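Local coordinates for prolyl oligopeptidase (PDB 1YR2), which is a serine peptidase of the S9A family that probably cleaves oligopeptides after proline and, far less readily, after alanine, at residues A[284-298]-A[309-321]. Residues are numbered along the deposited sequence; the frame is centred on the assembly and turned at random.
Sequences ITSSEGTDPVNTVHV and VTALIPDLKAQWD
Val309 starts the contact by laying CG1 against CB of His297, 3.6 Å away, and Phe261 of the preceding blade touches both residues. Thr310 pairs with Val298 through two backbone hydrogen bonds, and Ala311 sits beside the His297 ring, its CB 3.7 Å from NE2. At Leu312 the register slips by one: Leu312 N (2.8 Å) and Ile313 N (3.0 Å) both donate to Val296 O, a classic beta bulge. Ile313 O takes the Val296 amide in return, while Ile313 CB packs on Val296 CB. After the corner, Leu316 folds CD2 back onto CA of Asn294 (3.6 Å), and a water bridges Asn294 O, Asp315 O and Lys317 N. Ala318 O accepts the Asn294 amide. The asparagine side chain, with CG between its own N and carbonyl carbon (chi1 68°), reaches Trp320 like another peptide group: OD1 receives Trp320 N at 2.9 Å, nearly straight at 175°, and ND2 donates to Trp320 O and also to Thr295 O, both close to its amide plane. With an alanine here, Trp320 N and O would probably both lose these mates. Trp320 CB packs on Val296 CG2, and Phe332 of the next strand touches both side chains. Outer-strand hairpin pairing followed by a crossing to the next blade's innermost strand is characteristic of a beta-propeller, here the N-terminal domain of prolyl oligopeptidases.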
# COMPACT_ATOMS: atom_id res chain seq x y z
N ILE A 284 -12.23 22.83 -12.34
CA ILE A 284 -11.48 22.06 -13.32
C ILE A 284 -10.00 22.06 -12.88
O ILE A 284 -9.39 23.11 -12.70
CB ILE A 284 -11.64 22.64 -14.73
CG1 ILE A 284 -13.10 22.52 -15.14
CG2 ILE A 284 -10.73 21.90 -15.71
CD1 ILE A 284 -13.45 23.35 -16.28
N THR A 285 -9.49 20.85 -12.73
CA THR A 285 -8.10 20.56 -12.39
C THR A 285 -7.38 20.11 -13.63
O THR A 285 -7.82 19.17 -14.32
CB THR A 285 -8.16 19.41 -11.36
OG1 THR A 285 -8.80 19.93 -10.18
CG2 THR A 285 -6.84 19.04 -10.89
N SER A 286 -6.20 20.68 -13.86
CA SER A 286 -5.47 20.42 -15.08
C SER A 286 -3.98 20.17 -14.78
O SER A 286 -3.35 20.88 -13.98
CB SER A 286 -5.61 21.60 -16.05
OG SER A 286 -6.96 21.98 -16.22
N SER A 287 -3.44 19.19 -15.47
CA SER A 287 -2.03 18.83 -15.31
C SER A 287 -1.44 18.34 -16.61
O SER A 287 -2.15 18.09 -17.59
CB SER A 287 -1.88 17.76 -14.22
OG SER A 287 -2.53 16.54 -14.60
N GLU A 288 -0.13 18.14 -16.60
CA GLU A 288 0.59 17.68 -17.75
C GLU A 288 1.75 16.85 -17.25
O GLU A 288 2.50 17.33 -16.42
CB GLU A 288 1.11 18.93 -18.45
CG GLU A 288 1.67 18.68 -19.78
CD GLU A 288 1.98 19.96 -20.52
OE1 GLU A 288 1.13 20.91 -20.53
OE2 GLU A 288 3.08 19.97 -21.10
N GLY A 289 1.87 15.61 -17.70
CA GLY A 289 3.12 14.86 -17.55
C GLY A 289 3.63 14.44 -16.16
O GLY A 289 4.77 14.79 -15.79
N THR A 290 2.83 13.68 -15.41
CA THR A 290 3.22 13.09 -14.06
C THR A 290 3.87 13.96 -12.94
O THR A 290 4.01 13.47 -11.82
CB THR A 290 4.11 11.78 -14.19
OG1 THR A 290 5.47 12.15 -14.47
CG2 THR A 290 3.69 10.89 -15.36
N ASP A 291 4.30 15.20 -13.19
CA ASP A 291 4.68 16.05 -12.05
C ASP A 291 3.40 16.33 -11.25
O ASP A 291 2.36 16.63 -11.84
CB ASP A 291 5.32 17.37 -12.49
CG ASP A 291 6.01 17.24 -13.84
OD1 ASP A 291 5.30 17.38 -14.91
OD2 ASP A 291 7.25 16.97 -13.91
N PRO A 292 3.46 16.20 -9.92
CA PRO A 292 2.27 16.34 -9.07
C PRO A 292 1.93 17.81 -8.78
O PRO A 292 1.94 18.24 -7.60
CB PRO A 292 2.69 15.59 -7.80
CG PRO A 292 4.18 15.82 -7.72
CD PRO A 292 4.68 15.92 -9.13
N VAL A 293 1.67 18.58 -9.85
CA VAL A 293 1.28 19.98 -9.78
C VAL A 293 0.13 20.22 -10.76
O VAL A 293 -0.03 19.49 -11.72
CB VAL A 293 2.46 21.00 -10.00
CG1 VAL A 293 3.61 20.76 -8.99
CG2 VAL A 293 3.01 21.03 -11.43
N ASN A 294 -0.67 21.25 -10.50
CA ASN A 294 -1.85 21.48 -11.31
C ASN A 294 -2.36 22.89 -11.27
O ASN A 294 -2.09 23.63 -10.32
CB ASN A 294 -2.99 20.48 -10.98
CG ASN A 294 -3.57 20.70 -9.60
OD1 ASN A 294 -3.01 20.20 -8.61
ND2 ASN A 294 -4.69 21.47 -9.51
N THR A 295 -3.10 23.26 -12.32
CA THR A 295 -3.82 24.50 -12.38
C THR A 295 -5.24 24.25 -11.93
O THR A 295 -5.67 23.11 -11.80
CB THR A 295 -3.85 25.10 -13.80
OG1 THR A 295 -4.60 24.24 -14.68
CG2 THR A 295 -2.43 25.27 -14.40
N VAL A 296 -5.95 25.35 -11.69
CA VAL A 296 -7.34 25.29 -11.26
C VAL A 296 -8.10 26.38 -11.97
O VAL A 296 -7.66 27.57 -11.91
CB VAL A 296 -7.48 25.47 -9.69
CG1 VAL A 296 -8.98 25.37 -9.28
CG2 VAL A 296 -6.68 24.42 -8.94
N HIS A 297 -9.18 26.00 -12.66
CA HIS A 297 -10.15 26.93 -13.19
C HIS A 297 -11.52 26.69 -12.53
O HIS A 297 -11.83 25.56 -12.12
CB HIS A 297 -10.30 26.78 -14.70
CG HIS A 297 -9.10 27.22 -15.47
ND1 HIS A 297 -7.92 26.51 -15.49
CD2 HIS A 297 -8.89 28.33 -16.23
CE1 HIS A 297 -7.04 27.15 -16.24
NE2 HIS A 297 -7.60 28.26 -16.70
N VAL A 298 -12.32 27.76 -12.38
CA VAL A 298 -13.63 27.63 -11.74
C VAL A 298 -14.71 28.31 -12.58
O VAL A 298 -14.42 29.19 -13.37
CB VAL A 298 -13.66 28.21 -10.30
CG1 VAL A 298 -12.67 27.44 -9.44
CG2 VAL A 298 -13.39 29.70 -10.29
N VAL A 309 -15.71 30.40 -17.47
CA VAL A 309 -14.64 29.65 -16.79
C VAL A 309 -13.47 30.60 -16.57
O VAL A 309 -12.99 31.23 -17.55
CB VAL A 309 -14.18 28.42 -17.61
CG1 VAL A 309 -13.07 27.64 -16.88
CG2 VAL A 309 -15.32 27.47 -17.84
N THR A 310 -13.05 30.79 -15.32
CA THR A 310 -11.91 31.69 -15.02
C THR A 310 -10.83 30.96 -14.30
O THR A 310 -11.07 30.01 -13.57
CB THR A 310 -12.31 32.84 -14.11
OG1 THR A 310 -13.12 32.33 -13.06
CG2 THR A 310 -13.15 33.88 -14.85
N ALA A 311 -9.61 31.45 -14.45
CA ALA A 311 -8.45 30.83 -13.88
C ALA A 311 -8.35 31.23 -12.43
O ALA A 311 -8.36 32.41 -12.13
CB ALA A 311 -7.20 31.30 -14.63
N LEU A 312 -8.24 30.27 -11.52
CA LEU A 312 -8.00 30.61 -10.12
C LEU A 312 -6.52 30.44 -9.79
O LEU A 312 -5.95 31.25 -9.13
CB LEU A 312 -8.83 29.67 -9.25
CG LEU A 312 -9.59 30.05 -7.99
CD1 LEU A 312 -9.65 28.88 -7.04
CD2 LEU A 312 -9.15 31.34 -7.32
N ILE A 313 -5.93 29.34 -10.21
CA ILE A 313 -4.49 29.07 -10.08
C ILE A 313 -4.02 28.86 -11.52
O ILE A 313 -4.22 27.80 -12.08
CB ILE A 313 -4.24 27.77 -9.25
CG1 ILE A 313 -4.80 27.88 -7.83
CG2 ILE A 313 -2.74 27.36 -9.28
CD1 ILE A 313 -4.18 28.95 -6.95
N PRO A 314 -3.52 29.90 -12.17
CA PRO A 314 -3.26 29.81 -13.62
C PRO A 314 -1.98 29.08 -14.04
O PRO A 314 -1.86 28.71 -15.22
CB PRO A 314 -3.20 31.29 -14.06
CG PRO A 314 -2.91 32.07 -12.82
CD PRO A 314 -3.34 31.25 -11.65
N ASP A 315 -1.01 28.93 -13.16
CA ASP A 315 0.29 28.36 -13.54
C ASP A 315 0.49 27.00 -12.89
O ASP A 315 -0.09 26.68 -11.85
CB ASP A 315 1.44 29.30 -13.19
CG ASP A 315 1.28 30.68 -13.78
OD1 ASP A 315 1.06 30.79 -15.02
OD2 ASP A 315 1.36 31.73 -13.08
N LEU A 316 1.35 26.20 -13.50
CA LEU A 316 1.71 24.89 -12.97
C LEU A 316 2.90 25.03 -12.08
O LEU A 316 4.03 25.03 -12.58
CB LEU A 316 2.10 23.97 -14.11
CG LEU A 316 1.00 23.39 -14.98
CD1 LEU A 316 1.64 22.66 -16.11
CD2 LEU A 316 0.14 22.45 -14.15
N LYS A 317 2.66 25.16 -10.78
CA LYS A 317 3.68 25.44 -9.77
C LYS A 317 3.56 24.53 -8.55
O LYS A 317 4.55 24.14 -7.95
CB LYS A 317 3.55 26.89 -9.26
CG LYS A 317 4.06 27.97 -10.18
CD LYS A 317 3.85 29.37 -9.54
CE LYS A 317 4.34 30.51 -10.44
NZ LYS A 317 3.39 31.70 -10.46
N ALA A 318 2.33 24.19 -8.19
CA ALA A 318 2.05 23.40 -6.98
C ALA A 318 0.82 22.51 -7.12
O ALA A 318 0.00 22.72 -8.01
CB ALA A 318 1.88 24.38 -5.79
N GLN A 319 0.72 21.50 -6.24
CA GLN A 319 -0.48 20.72 -6.01
C GLN A 319 -1.61 21.57 -5.39
O GLN A 319 -1.42 22.25 -4.42
CB GLN A 319 -0.16 19.49 -5.10
CG GLN A 319 -1.37 18.59 -4.75
CD GLN A 319 -1.19 17.80 -3.45
OE1 GLN A 319 -0.23 17.10 -3.30
NE2 GLN A 319 -2.11 17.98 -2.50
N TRP A 320 -2.79 21.52 -5.99
CA TRP A 320 -4.03 22.13 -5.49
C TRP A 320 -5.15 21.12 -5.73
O TRP A 320 -5.72 21.10 -6.83
CB TRP A 320 -4.36 23.39 -6.26
CG TRP A 320 -3.50 24.52 -5.93
CD1 TRP A 320 -2.31 24.85 -6.52
CD2 TRP A 320 -3.71 25.49 -4.90
NE1 TRP A 320 -1.78 25.95 -5.91
CE2 TRP A 320 -2.62 26.38 -4.94
CE3 TRP A 320 -4.75 25.73 -3.99
CZ2 TRP A 320 -2.51 27.49 -4.07
CZ3 TRP A 320 -4.63 26.77 -3.11
CH2 TRP A 320 -3.52 27.66 -3.16
N ASP A 321 -5.42 20.28 -4.75
CA ASP A 321 -6.39 19.19 -4.87
C ASP A 321 -7.73 19.70 -4.28
O ASP A 321 -7.78 20.07 -3.10
CB ASP A 321 -5.99 17.99 -4.03
CG ASP A 321 -4.80 17.21 -4.60
OD1 ASP A 321 -4.51 17.29 -5.81
OD2 ASP A 321 -4.14 16.49 -3.85
O HOH W 1 0.00 25.23 -9.60